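Local atomic coordinates of tryptophan synthase alpha chain (Campylobacter jejuni, PDB entry 3THA), a protein that probably catalyses the aldol cleavage of indoleglycerol phosphate to indole and glyceraldehyde 3-phosphate in the last step of tryptophan biosynthesis. Residues B[5-10]-B[201-206]; B[44-49]-B[167-172]; B[73-78]-B[91-96]; B[98-103]-B[118-123]; B[128-133]-B[142-147]. One frame throughout, in Å; residues are numbered along the deposited sequence.

Contact 1 (B[5-10]-B[201-206]); sequences VDFRKF and PIFVGF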
# COMPACT_ATOMS: atom_id res chain seq x y z
N VAL B 5 -2.84 -9.74 25.47
CA VAL B 5 -4.29 -9.57 25.36
C VAL B 5 -4.98 -10.85 24.83
O VAL B 5 -4.51 -11.45 23.87
CB VAL B 5 -4.67 -8.22 24.62
CG1 VAL B 5 -5.86 -8.39 23.65
CG2 VAL B 5 -4.92 -7.08 25.66
N ASP B 6 -6.04 -11.29 25.51
CA ASP B 6 -6.87 -12.34 24.94
C ASP B 6 -8.01 -11.66 24.20
O ASP B 6 -8.88 -11.06 24.81
CB ASP B 6 -7.40 -13.29 26.01
CG ASP B 6 -8.42 -14.30 25.47
OD1 ASP B 6 -8.72 -15.29 26.17
OD2 ASP B 6 -8.94 -14.10 24.35
N PHE B 7 -7.99 -11.78 22.87
CA PHE B 7 -8.93 -11.05 22.06
C PHE B 7 -10.36 -11.51 22.21
O PHE B 7 -11.30 -10.72 22.02
CB PHE B 7 -8.54 -11.10 20.59
CG PHE B 7 -7.74 -9.93 20.13
CD1 PHE B 7 -8.36 -8.79 19.68
CD2 PHE B 7 -6.35 -9.96 20.17
CE1 PHE B 7 -7.59 -7.69 19.23
CE2 PHE B 7 -5.59 -8.87 19.73
CZ PHE B 7 -6.19 -7.76 19.25
N ARG B 8 -10.53 -12.78 22.54
CA ARG B 8 -11.85 -13.34 22.71
C ARG B 8 -12.63 -12.65 23.83
O ARG B 8 -13.87 -12.89 24.01
CB ARG B 8 -11.75 -14.84 22.97
CG ARG B 8 -11.79 -15.62 21.71
CD ARG B 8 -12.43 -17.01 21.89
NE ARG B 8 -12.31 -17.71 20.63
CZ ARG B 8 -11.17 -18.21 20.15
NH1 ARG B 8 -10.03 -18.10 20.84
NH2 ARG B 8 -11.18 -18.79 18.97
N LYS B 9 -11.91 -11.80 24.57
CA LYS B 9 -12.50 -10.98 25.65
C LYS B 9 -13.13 -9.66 25.17
O LYS B 9 -13.65 -8.89 25.98
CB LYS B 9 -11.48 -10.71 26.77
CG LYS B 9 -11.63 -11.68 27.96
CD LYS B 9 -10.30 -12.02 28.63
CE LYS B 9 -10.38 -13.42 29.26
NZ LYS B 9 -9.20 -14.26 28.84
N PHE B 10 -13.08 -9.42 23.85
CA PHE B 10 -13.46 -8.14 23.28
C PHE B 10 -14.71 -8.19 22.42
O PHE B 10 -15.13 -7.16 21.89
CB PHE B 10 -12.29 -7.55 22.50
CG PHE B 10 -11.26 -6.91 23.38
CD1 PHE B 10 -10.16 -7.64 23.84
CD2 PHE B 10 -11.41 -5.59 23.80
CE1 PHE B 10 -9.22 -7.05 24.70
CE2 PHE B 10 -10.47 -4.99 24.64
CZ PHE B 10 -9.36 -5.73 25.09
N PRO B 201 -8.38 -16.46 17.74
CA PRO B 201 -9.45 -16.01 16.86
C PRO B 201 -9.00 -15.70 15.42
O PRO B 201 -7.86 -15.28 15.17
CB PRO B 201 -10.00 -14.78 17.57
CG PRO B 201 -8.97 -14.42 18.60
CD PRO B 201 -8.32 -15.68 18.98
N ILE B 202 -9.89 -15.98 14.48
CA ILE B 202 -9.65 -15.73 13.06
C ILE B 202 -10.64 -14.67 12.58
O ILE B 202 -11.85 -14.79 12.79
CB ILE B 202 -9.76 -17.07 12.24
CG1 ILE B 202 -8.85 -18.13 12.90
CG2 ILE B 202 -9.35 -16.86 10.75
CD1 ILE B 202 -9.15 -19.56 12.55
N PHE B 203 -10.09 -13.60 12.03
CA PHE B 203 -10.84 -12.45 11.51
C PHE B 203 -10.52 -12.28 10.03
O PHE B 203 -9.36 -12.25 9.64
CB PHE B 203 -10.45 -11.14 12.21
CG PHE B 203 -10.60 -11.14 13.73
CD1 PHE B 203 -11.46 -11.99 14.39
CD2 PHE B 203 -9.90 -10.22 14.49
CE1 PHE B 203 -11.57 -11.98 15.78
CE2 PHE B 203 -10.01 -10.19 15.90
CZ PHE B 203 -10.84 -11.07 16.54
N VAL B 204 -11.57 -12.15 9.20
CA VAL B 204 -11.40 -11.99 7.77
C VAL B 204 -11.58 -10.55 7.31
O VAL B 204 -12.62 -9.94 7.58
CB VAL B 204 -12.37 -12.84 6.97
CG1 VAL B 204 -11.95 -12.83 5.52
CG2 VAL B 204 -12.40 -14.27 7.49
N GLY B 205 -10.59 -10.03 6.60
CA GLY B 205 -10.61 -8.69 6.03
C GLY B 205 -10.14 -8.64 4.59
O GLY B 205 -9.52 -9.59 4.07
N PHE B 206 -10.40 -7.49 3.95
CA PHE B 206 -10.17 -7.21 2.49
C PHE B 206 -11.41 -7.46 1.61
O PHE B 206 -11.84 -8.60 1.42
CB PHE B 206 -8.91 -7.89 1.87
CG PHE B 206 -8.63 -7.43 0.43
CD1 PHE B 206 -7.73 -6.40 0.19
CD2 PHE B 206 -9.33 -7.98 -0.65
CE1 PHE B 206 -7.52 -5.94 -1.11
CE2 PHE B 206 -9.13 -7.53 -1.96
CZ PHE B 206 -8.22 -6.50 -2.20
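The guanidinium of R8 lays one of its faces over the ring of P201, with NH1 3.5 Å from CD. The ring of F203 is met at its edge, close to its plane, by F7, whose CD1 stands 4.4 Å from CE2 of F203. V5 CG1 rests on one face of the F7 ring, 3.8 Å above the plane and displaced toward the rim. F7 CB also touches P201 CG at 3.9 Å. Proline suits its place, since a compact apolar ring can meet a phenylalanine with one side and a flat cationic group with another. The segment 5-10 precedes the first strand of a TIM barrel, and its short 3-10 turn, which includes F7 and R8, packs on P201, just before the seventh strand, 202-205, and on F203 in it. F7 is the buried part of this turn; its ring also meets F167 edge to face and lies against I44 of strand 44-48. R8 is exposed, and its NH1 is hydrogen-bonded to the carbonyl O of N199. Within the segment, K9 NZ makes a salt bridge with D6 OD1 at 2.9 Å, approaching from above the carboxylate plane.

Contact 2 (B[44-49]-B[167-172]); sequences ILELGV and FIYLLA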
# COMPACT_ATOMS: atom_id res chain seq x y z
N ILE B 44 -13.14 -3.86 17.94
CA ILE B 44 -11.71 -3.65 17.83
C ILE B 44 -11.49 -2.64 16.73
O ILE B 44 -11.93 -2.86 15.62
CB ILE B 44 -11.02 -4.96 17.42
CG1 ILE B 44 -11.41 -6.04 18.39
CG2 ILE B 44 -9.47 -4.79 17.28
CD1 ILE B 44 -11.26 -7.40 17.85
N LEU B 45 -10.79 -1.55 17.04
CA LEU B 45 -10.44 -0.58 16.03
C LEU B 45 -9.00 -0.66 15.61
O LEU B 45 -8.09 -0.67 16.48
CB LEU B 45 -10.72 0.82 16.55
CG LEU B 45 -10.56 1.92 15.51
CD1 LEU B 45 -11.67 1.78 14.47
CD2 LEU B 45 -10.59 3.31 16.21
N GLU B 46 -8.77 -0.65 14.30
CA GLU B 46 -7.41 -0.53 13.78
C GLU B 46 -7.10 0.92 13.42
O GLU B 46 -7.87 1.59 12.75
CB GLU B 46 -7.20 -1.43 12.55
CG GLU B 46 -7.61 -2.90 12.79
CD GLU B 46 -7.56 -3.76 11.52
OE1 GLU B 46 -7.47 -3.19 10.43
OE2 GLU B 46 -7.63 -5.01 11.62
N LEU B 47 -5.95 1.40 13.85
CA LEU B 47 -5.66 2.80 13.72
C LEU B 47 -4.53 2.96 12.71
O LEU B 47 -3.36 2.67 13.04
CB LEU B 47 -5.23 3.38 15.08
CG LEU B 47 -6.10 3.24 16.33
CD1 LEU B 47 -5.38 3.88 17.52
CD2 LEU B 47 -7.40 3.92 16.11
N GLY B 48 -4.88 3.37 11.49
CA GLY B 48 -3.89 3.65 10.50
C GLY B 48 -3.24 4.98 10.81
O GLY B 48 -3.94 5.98 11.03
N VAL B 49 -1.91 5.02 10.87
CA VAL B 49 -1.32 6.34 10.90
C VAL B 49 -0.83 6.66 9.49
O VAL B 49 -1.11 5.89 8.54
CB VAL B 49 -0.27 6.53 11.98
CG1 VAL B 49 0.08 8.01 12.13
CG2 VAL B 49 -0.79 6.00 13.35
N PHE B 167 -4.74 -12.44 17.01
CA PHE B 167 -5.72 -13.05 16.13
C PHE B 167 -5.04 -13.35 14.81
O PHE B 167 -4.03 -12.76 14.53
CB PHE B 167 -6.97 -12.14 15.94
CG PHE B 167 -6.71 -10.82 15.21
CD1 PHE B 167 -6.43 -9.66 15.93
CD2 PHE B 167 -6.77 -10.74 13.81
CE1 PHE B 167 -6.22 -8.43 15.28
CE2 PHE B 167 -6.57 -9.50 13.13
CZ PHE B 167 -6.30 -8.35 13.87
N ILE B 168 -5.56 -14.29 14.03
CA ILE B 168 -5.04 -14.50 12.70
C ILE B 168 -5.80 -13.61 11.75
O ILE B 168 -7.03 -13.55 11.80
CB ILE B 168 -5.14 -15.98 12.24
CG1 ILE B 168 -4.67 -16.93 13.35
CG2 ILE B 168 -4.33 -16.18 10.95
CD1 ILE B 168 -3.25 -16.68 13.79
N TYR B 169 -5.05 -12.92 10.88
CA TYR B 169 -5.62 -12.04 9.90
C TYR B 169 -5.66 -12.85 8.64
O TYR B 169 -4.64 -12.95 7.93
CB TYR B 169 -4.73 -10.83 9.72
CG TYR B 169 -5.39 -9.58 9.10
CD1 TYR B 169 -6.17 -9.67 7.94
CD2 TYR B 169 -5.20 -8.32 9.67
CE1 TYR B 169 -6.77 -8.55 7.38
CE2 TYR B 169 -5.83 -7.17 9.12
CZ TYR B 169 -6.58 -7.31 7.96
OH TYR B 169 -7.17 -6.19 7.37
N LEU B 170 -6.81 -13.45 8.36
CA LEU B 170 -7.09 -14.13 7.11
C LEU B 170 -7.55 -13.18 5.98
O LEU B 170 -8.70 -12.74 5.96
CB LEU B 170 -8.14 -15.23 7.30
CG LEU B 170 -8.36 -16.04 6.01
CD1 LEU B 170 -7.02 -16.51 5.33
CD2 LEU B 170 -9.26 -17.21 6.24
N LEU B 171 -6.66 -12.88 5.04
CA LEU B 171 -7.06 -12.11 3.88
C LEU B 171 -8.03 -12.95 3.07
O LEU B 171 -8.02 -14.18 3.15
CB LEU B 171 -5.86 -11.69 3.03
CG LEU B 171 -4.83 -10.90 3.83
CD1 LEU B 171 -3.61 -10.61 3.01
CD2 LEU B 171 -5.42 -9.63 4.33
N ALA B 172 -8.91 -12.27 2.35
CA ALA B 172 -9.87 -12.94 1.53
C ALA B 172 -9.35 -12.74 0.12
O ALA B 172 -8.57 -11.81 -0.14
CB ALA B 172 -11.22 -12.32 1.73
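E46 and Y169 extend toward each other from opposite directions, and the carboxylate of one comes to the ring of the other with the two planes 40° apart. The closest pair is OE2 of E46 and CE2 of Y169, 3.8 Å apart, a van der Waals contact between an oxygen and a ring carbon. F167 adds a second ring to the same oxygen, its CZ standing 4.2 Å from E46 OE2. No hydrogen bond joins the two segments, and the nearest pair of CA atoms, those of E46 and Y169, is 12.3 Å apart, so long side chains have to span the gap. Glutamate does so because its chain is extended beyond CG (chi2 173°), which carries the carboxylate well away from the backbone. Y169 brings its ring across with CG opposite the backbone N (chi1 -160°). Aromatic side chains suit this place, being long enough to reach the carboxylate from the opposite wall. E46 is predicted to be a catalytic proton acceptor, so these rings probably form part of the wall of the active site. I121 CD1 also approaches E46 OE2, while the selenium of M94, a selenomethionine, lies beside OE1. Strands 44-48 and 168-171 are the second and sixth of eight, facing each other across the barrel; E46 also leans on V17 and Y19 of strand 15-21, and Y169 on L147 of strand 143-148.

Contact 3 (B[73-78]-B[91-96]); sequences VDIHSV and LVFMVY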
# COMPACT_ATOMS: atom_id res chain seq x y z
N VAL B 73 -0.63 15.88 11.04
CA VAL B 73 -0.76 14.65 11.84
C VAL B 73 0.40 13.65 11.65
O VAL B 73 0.47 12.90 10.64
CB VAL B 73 -2.12 13.92 11.59
CG1 VAL B 73 -2.28 12.76 12.53
CG2 VAL B 73 -3.30 14.89 11.77
N ASP B 74 1.27 13.63 12.67
CA ASP B 74 2.36 12.67 12.75
C ASP B 74 2.17 11.79 13.99
O ASP B 74 1.24 12.02 14.80
CB ASP B 74 3.73 13.39 12.76
CG ASP B 74 3.83 14.52 13.82
OD1 ASP B 74 2.91 14.66 14.68
OD2 ASP B 74 4.84 15.27 13.78
N ILE B 75 3.04 10.79 14.15
CA ILE B 75 2.82 9.81 15.18
C ILE B 75 2.85 10.49 16.55
O ILE B 75 2.17 10.07 17.50
CB ILE B 75 3.79 8.60 15.04
CG1 ILE B 75 3.63 7.60 16.20
CG2 ILE B 75 5.25 9.06 14.83
CD1 ILE B 75 2.32 6.76 16.16
N HIS B 76 3.57 11.61 16.62
CA HIS B 76 3.70 12.32 17.88
C HIS B 76 2.36 12.84 18.34
O HIS B 76 2.02 12.68 19.52
CB HIS B 76 4.71 13.45 17.77
CG HIS B 76 6.06 13.00 17.30
ND1 HIS B 76 7.02 12.52 18.16
CD2 HIS B 76 6.58 12.90 16.05
CE1 HIS B 76 8.09 12.17 17.47
NE2 HIS B 76 7.84 12.38 16.18
N SER B 77 1.60 13.42 17.41
CA SER B 77 0.32 14.02 17.75
C SER B 77 -0.76 12.93 17.97
O SER B 77 -1.66 13.12 18.80
CB SER B 77 -0.08 15.08 16.74
OG SER B 77 -0.50 14.52 15.52
N VAL B 78 -0.62 11.79 17.27
CA VAL B 78 -1.39 10.56 17.58
C VAL B 78 -1.16 10.03 19.01
O VAL B 78 -2.11 9.83 19.78
CB VAL B 78 -1.12 9.44 16.56
CG1 VAL B 78 -1.70 8.08 17.02
CG2 VAL B 78 -1.66 9.83 15.18
N LEU B 91 -7.63 -1.26 20.85
CA LEU B 91 -6.92 -0.42 19.91
C LEU B 91 -5.69 -1.14 19.31
O LEU B 91 -4.84 -1.67 20.04
CB LEU B 91 -6.52 0.88 20.60
CG LEU B 91 -7.71 1.69 21.16
CD1 LEU B 91 -7.25 2.93 21.90
CD2 LEU B 91 -8.73 2.06 20.03
N VAL B 92 -5.64 -1.18 17.99
CA VAL B 92 -4.61 -1.88 17.25
C VAL B 92 -3.99 -0.92 16.20
O VAL B 92 -4.71 -0.36 15.37
CB VAL B 92 -5.20 -3.13 16.53
CG1 VAL B 92 -4.23 -3.71 15.51
CG2 VAL B 92 -5.53 -4.20 17.56
N PHE B 93 -2.68 -0.72 16.27
CA PHE B 93 -2.00 0.01 15.21
C PHE B 93 -1.93 -0.80 13.94
O PHE B 93 -1.68 -2.00 13.96
CB PHE B 93 -0.60 0.41 15.62
CG PHE B 93 -0.53 1.69 16.36
CD1 PHE B 93 -1.31 2.78 15.97
CD2 PHE B 93 0.33 1.83 17.42
CE1 PHE B 93 -1.24 3.98 16.66
CE2 PHE B 93 0.40 3.03 18.14
CZ PHE B 93 -0.38 4.10 17.75
N MSE B 94 -2.16 -0.15 12.83
CA MSE B 94 -1.79 -0.68 11.55
C MSE B 94 -0.97 0.44 10.92
O MSE B 94 -1.51 1.46 10.57
CB MSE B 94 -3.02 -1.05 10.75
CG MSE B 94 -2.80 -1.41 9.33
SE MSE B 94 -4.29 -2.59 8.88
CE MSE B 94 -4.08 -2.71 7.01
N VAL B 95 0.34 0.26 10.86
CA VAL B 95 1.26 1.22 10.29
C VAL B 95 2.28 0.47 9.44
O VAL B 95 2.52 -0.70 9.64
CB VAL B 95 2.07 1.98 11.41
CG1 VAL B 95 1.17 2.90 12.20
CG2 VAL B 95 2.75 1.01 12.34
N TYR B 96 2.89 1.16 8.50
CA TYR B 96 4.03 0.62 7.82
C TYR B 96 5.23 0.72 8.71
O TYR B 96 5.25 1.55 9.63
CB TYR B 96 4.30 1.41 6.60
CG TYR B 96 3.31 1.16 5.52
CD1 TYR B 96 3.40 0.03 4.76
CD2 TYR B 96 2.26 2.05 5.27
CE1 TYR B 96 2.55 -0.21 3.75
CE2 TYR B 96 1.37 1.81 4.24
CZ TYR B 96 1.54 0.66 3.47
OH TYR B 96 0.72 0.33 2.42
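F93 sets the far end of its ring against two side chains of helix 75-83, meeting V78 at its edge and I75 obliquely, at CZ. V78 CG1 lies near the ring plane, 4.1 Å from CE1 of F93, and comes from the direction opposite to the phenylalanine. I75 CD1 reaches CZ of the same ring, also at 4.1 Å, with its chain running slantwise to it. Isoleucine has the longer reach: CG1 is anti to the backbone N (chi1 176°), and a bend at chi2 (72°) turns CD1 to the ring. The shorter, branched valine fills its place with a methyl directly on CB. I75 and V78, three residues apart, fall on the same face of the helix, and a large flat ring can serve both. The helix start is secured by D74 at the N-cap, whose OD1 accepts from S77 N at 3.3 Å with an N-H...O angle of 149°. The S77 hydroxyl in turn donates to D74 O, and V78 N donates to that carbonyl too. F93 belongs to strand 90-94, where it looks outward from the barrel between L47 of strand 44-48 and L120 of strand 117-121, while I75 continues onto L99 and Y103 of helix 97-103.

Contact 4 (B[98-103]-B[118-123]); sequences NLIFSY and CALIVP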
# COMPACT_ATOMS: atom_id res chain seq x y z
N ASN B 98 8.16 1.77 8.20
CA ASN B 98 8.95 2.97 8.10
C ASN B 98 8.64 3.94 9.24
O ASN B 98 9.52 4.66 9.70
CB ASN B 98 8.78 3.65 6.74
CG ASN B 98 7.31 4.05 6.42
OD1 ASN B 98 6.48 4.31 7.30
ND2 ASN B 98 7.01 4.09 5.14
N LEU B 99 7.39 3.97 9.69
CA LEU B 99 7.01 4.81 10.78
C LEU B 99 7.73 4.32 12.06
O LEU B 99 8.23 5.13 12.87
CB LEU B 99 5.50 4.75 10.97
CG LEU B 99 4.92 5.86 11.85
CD1 LEU B 99 3.47 6.05 11.57
CD2 LEU B 99 5.09 5.56 13.28
N ILE B 100 7.77 3.00 12.22
CA ILE B 100 8.29 2.37 13.43
C ILE B 100 9.80 2.54 13.47
O ILE B 100 10.32 3.13 14.42
CB ILE B 100 7.85 0.88 13.52
CG1 ILE B 100 6.30 0.78 13.56
CG2 ILE B 100 8.51 0.15 14.72
CD1 ILE B 100 5.73 -0.60 13.92
N PHE B 101 10.48 2.08 12.44
CA PHE B 101 11.89 2.35 12.25
C PHE B 101 12.40 3.76 12.61
O PHE B 101 13.44 3.90 13.26
CB PHE B 101 12.27 2.05 10.81
CG PHE B 101 13.74 2.02 10.57
CD1 PHE B 101 14.43 3.20 10.25
CD2 PHE B 101 14.44 0.82 10.66
CE1 PHE B 101 15.81 3.19 10.04
CE2 PHE B 101 15.81 0.77 10.43
CZ PHE B 101 16.51 1.97 10.12
N SER B 102 11.70 4.77 12.13
CA SER B 102 12.00 6.19 12.37
C SER B 102 11.89 6.61 13.84
O SER B 102 12.71 7.39 14.35
CB SER B 102 11.02 7.05 11.56
OG SER B 102 10.74 8.29 12.22
N TYR B 103 10.84 6.12 14.49
CA TYR B 103 10.65 6.36 15.90
C TYR B 103 11.67 5.66 16.78
O TYR B 103 12.05 6.23 17.80
CB TYR B 103 9.26 5.90 16.27
CG TYR B 103 8.68 6.65 17.42
CD1 TYR B 103 8.27 7.97 17.30
CD2 TYR B 103 8.53 6.02 18.63
CE1 TYR B 103 7.74 8.65 18.41
CE2 TYR B 103 8.01 6.65 19.69
CZ TYR B 103 7.61 7.95 19.59
OH TYR B 103 7.09 8.48 20.74
N CYS B 118 -2.86 -2.76 21.92
CA CYS B 118 -2.70 -4.16 22.31
C CYS B 118 -2.10 -5.00 21.19
O CYS B 118 -1.76 -6.16 21.42
CB CYS B 118 -4.06 -4.75 22.73
SG CYS B 118 -5.15 -5.02 21.32
N ALA B 119 -1.99 -4.44 19.97
CA ALA B 119 -1.45 -5.18 18.81
C ALA B 119 -1.02 -4.29 17.65
O ALA B 119 -1.58 -3.20 17.47
CB ALA B 119 -2.46 -6.17 18.31
N LEU B 120 -0.10 -4.78 16.83
CA LEU B 120 0.34 -4.07 15.65
C LEU B 120 0.12 -4.95 14.47
O LEU B 120 0.40 -6.14 14.54
CB LEU B 120 1.83 -3.79 15.71
CG LEU B 120 2.46 -3.26 17.00
CD1 LEU B 120 3.98 -3.27 16.86
CD2 LEU B 120 2.00 -1.84 17.28
N ILE B 121 -0.36 -4.38 13.37
CA ILE B 121 -0.36 -5.02 12.09
C ILE B 121 0.59 -4.18 11.21
O ILE B 121 0.39 -2.98 11.05
CB ILE B 121 -1.74 -4.93 11.47
CG1 ILE B 121 -2.81 -5.44 12.43
CG2 ILE B 121 -1.79 -5.65 10.10
CD1 ILE B 121 -4.22 -5.24 11.93
N VAL B 122 1.62 -4.81 10.63
CA VAL B 122 2.56 -4.06 9.80
C VAL B 122 2.50 -4.63 8.38
O VAL B 122 3.05 -5.72 8.12
CB VAL B 122 4.02 -4.11 10.34
CG1 VAL B 122 4.88 -3.12 9.59
CG2 VAL B 122 4.07 -3.80 11.91
N PRO B 123 1.79 -3.92 7.49
CA PRO B 123 1.65 -4.36 6.14
C PRO B 123 3.02 -4.39 5.52
O PRO B 123 3.84 -3.46 5.74
CB PRO B 123 0.84 -3.20 5.46
CG PRO B 123 0.10 -2.61 6.58
CD PRO B 123 1.03 -2.67 7.74
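I100 and V122 meet tip to tip, CD1 of the isoleucine 4.1 Å from CG2 of the valine. The same methyl of I100 also comes to L120, at 4.3 Å from its CD1, so a single terminal carbon serves both partners. All three residues are buried. I100 can reach across because its CG1 branch lies opposite the carbonyl carbon (chi1 -60°) and the chain then runs on extended (chi2 -169°), which throws CD1 forward from the helix. L120 and V122 are two residues apart along the chain and so point to the same side, toward the helix. Branched aliphatic side chains fit here: they pack between helix and sheet without a polar group that would need a partner. In the next layer, L105 and F108 of helix 105-114 and V95 pack on I100, and L144 touches both L120 and V122. N98 ND2, at the first turn, is hydrogen-bonded to E124 O of the second subunit. Helix 97-103 follows the third strand, 90-94, and lies over the C-terminal end of the fourth, 117-121, and V122 just after it; it is part of the layer of helices round the sheet of a TIM barrel.

Contact 5 (B[128-133]-B[142-147]); sequences EESDDL and IALITL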
# COMPACT_ATOMS: atom_id res chain seq x y z
N GLU B 128 9.93 -13.10 7.89
CA GLU B 128 11.37 -13.17 7.88
C GLU B 128 12.06 -11.85 8.27
O GLU B 128 13.21 -11.89 8.75
CB GLU B 128 11.84 -13.63 6.50
CG GLU B 128 11.59 -15.14 6.22
CD GLU B 128 10.17 -15.47 5.67
OE1 GLU B 128 9.30 -14.56 5.48
OE2 GLU B 128 9.93 -16.70 5.42
N GLU B 129 11.38 -10.71 8.05
CA GLU B 129 11.93 -9.38 8.33
C GLU B 129 11.58 -8.95 9.73
O GLU B 129 12.12 -7.99 10.25
CB GLU B 129 11.38 -8.32 7.38
CG GLU B 129 12.02 -8.27 6.02
CD GLU B 129 11.25 -7.33 5.09
OE1 GLU B 129 11.48 -6.09 5.13
OE2 GLU B 129 10.40 -7.85 4.33
N SER B 130 10.67 -9.69 10.35
CA SER B 130 10.07 -9.28 11.61
C SER B 130 10.89 -9.43 12.87
O SER B 130 10.48 -8.93 13.91
CB SER B 130 8.75 -10.03 11.78
OG SER B 130 7.87 -9.71 10.71
N ASP B 131 12.05 -10.08 12.80
CA ASP B 131 12.70 -10.64 14.00
C ASP B 131 12.86 -9.62 15.10
O ASP B 131 12.52 -9.90 16.24
CB ASP B 131 14.05 -11.35 13.66
CG ASP B 131 13.86 -12.53 12.67
OD1 ASP B 131 12.68 -12.79 12.26
OD2 ASP B 131 14.86 -13.18 12.26
N ASP B 132 13.35 -8.43 14.76
CA ASP B 132 13.65 -7.41 15.74
C ASP B 132 12.40 -6.77 16.32
O ASP B 132 12.39 -6.43 17.51
CB ASP B 132 14.54 -6.33 15.15
CG ASP B 132 15.95 -6.81 14.97
OD1 ASP B 132 16.54 -7.28 15.98
OD2 ASP B 132 16.47 -6.72 13.84
N LEU B 133 11.35 -6.61 15.50
CA LEU B 133 10.09 -6.07 16.00
C LEU B 133 9.44 -7.09 16.92
O LEU B 133 8.88 -6.72 17.96
CB LEU B 133 9.14 -5.74 14.84
CG LEU B 133 7.76 -5.14 15.20
CD1 LEU B 133 7.89 -3.89 16.03
CD2 LEU B 133 6.98 -4.83 13.93
N ILE B 142 2.84 -7.23 23.46
CA ILE B 142 2.09 -6.68 22.35
C ILE B 142 2.18 -7.76 21.31
O ILE B 142 3.24 -8.35 21.09
CB ILE B 142 2.73 -5.38 21.84
CG1 ILE B 142 2.32 -4.20 22.70
CG2 ILE B 142 2.28 -5.09 20.46
CD1 ILE B 142 1.08 -3.49 22.20
N ALA B 143 1.07 -8.05 20.69
CA ALA B 143 1.06 -9.01 19.64
C ALA B 143 1.40 -8.33 18.31
O ALA B 143 0.87 -7.25 17.99
CB ALA B 143 -0.31 -9.66 19.57
N LEU B 144 2.29 -8.97 17.55
CA LEU B 144 2.53 -8.68 16.13
C LEU B 144 1.70 -9.63 15.27
O LEU B 144 1.97 -10.84 15.24
CB LEU B 144 4.03 -8.86 15.78
CG LEU B 144 4.33 -8.44 14.36
CD1 LEU B 144 3.94 -6.93 14.16
CD2 LEU B 144 5.76 -8.64 14.00
N ILE B 145 0.71 -9.09 14.58
CA ILE B 145 -0.38 -9.86 14.06
C ILE B 145 0.05 -10.53 12.78
O ILE B 145 0.72 -9.90 11.95
CB ILE B 145 -1.63 -8.94 13.84
CG1 ILE B 145 -2.07 -8.26 15.14
CG2 ILE B 145 -2.80 -9.64 13.13
CD1 ILE B 145 -2.70 -9.19 16.17
N THR B 146 -0.35 -11.79 12.63
CA THR B 146 0.07 -12.68 11.58
C THR B 146 -0.97 -12.72 10.47
O THR B 146 -2.17 -12.96 10.74
CB THR B 146 0.18 -14.15 12.11
OG1 THR B 146 1.02 -14.22 13.26
CG2 THR B 146 0.74 -15.07 11.06
N LEU B 147 -0.50 -12.59 9.23
CA LEU B 147 -1.35 -12.54 8.07
C LEU B 147 -1.27 -13.81 7.32
O LEU B 147 -0.18 -14.32 7.12
CB LEU B 147 -0.90 -11.43 7.14
CG LEU B 147 -1.52 -10.07 7.40
CD1 LEU B 147 -1.37 -9.63 8.89
CD2 LEU B 147 -0.87 -9.10 6.48
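Strand 117-121, helix 131-140 and strand 143-148 form a right-handed beta-alpha-beta unit of the barrel, and the contact joins the beginning of its helix to its second strand. L144 is the centre: CD1 meets L133, and CD2 meets both L133 and S130. CD1 lies 3.7 Å from CD2 of L133, and CD2 of L144 is 4.0 Å from the same methyl, so both ends of the L144 fork touch one branch of its partner. The two leucine side chains cross at about a right angle, so the branches meet across one another rather than side by side. Both carry CG opposite the backbone N (chi1 -179° for L133 and -175° for L144), which carries each fork off its backbone to the place where they cross. S130 places its CB 4.0 Å from CD2 of L144. Serine fits near the beginning of the helix, because its small CB can meet a methyl while its hydroxyl takes part in the turn: OG is hydrogen-bonded to the backbone O of S126. Leucine suits the other two places, since its branched apolar end offers two methyls for packing between helix and sheet. No hydrogen bond spans the two segments. L133 is further backed by L120, V122 and V109, and L144 by I134 and C137, later on the same helix. E128, at the outer end, forms a salt bridge with R156. In a TIM barrel, apolar residues that face outward from a strand pack in this way on the helix of the same beta-alpha-beta unit.

From the N terminus, contact 1 opens first and closes last, joining the segment ahead of strand 15-21 to the seventh strand and so enclosing most of the chain. Contact 2 nests within it, linking the second strand to the sixth across the barrel interior. Inside contact 2, contacts 3, 4 and 5 follow in series, none crossing another; each closes a short loop between a helix and a strand that follows it, with helix 105-114 intervening in contact 4, on the outer side of the sheet. Strand pairing binds them: 90-94 to 44-48 and 117-121, 117-121 to 143-148, 143-148 to 168-171, and 168-171 to 202-205. F7 of contact 1 also touches V92 of contact 3.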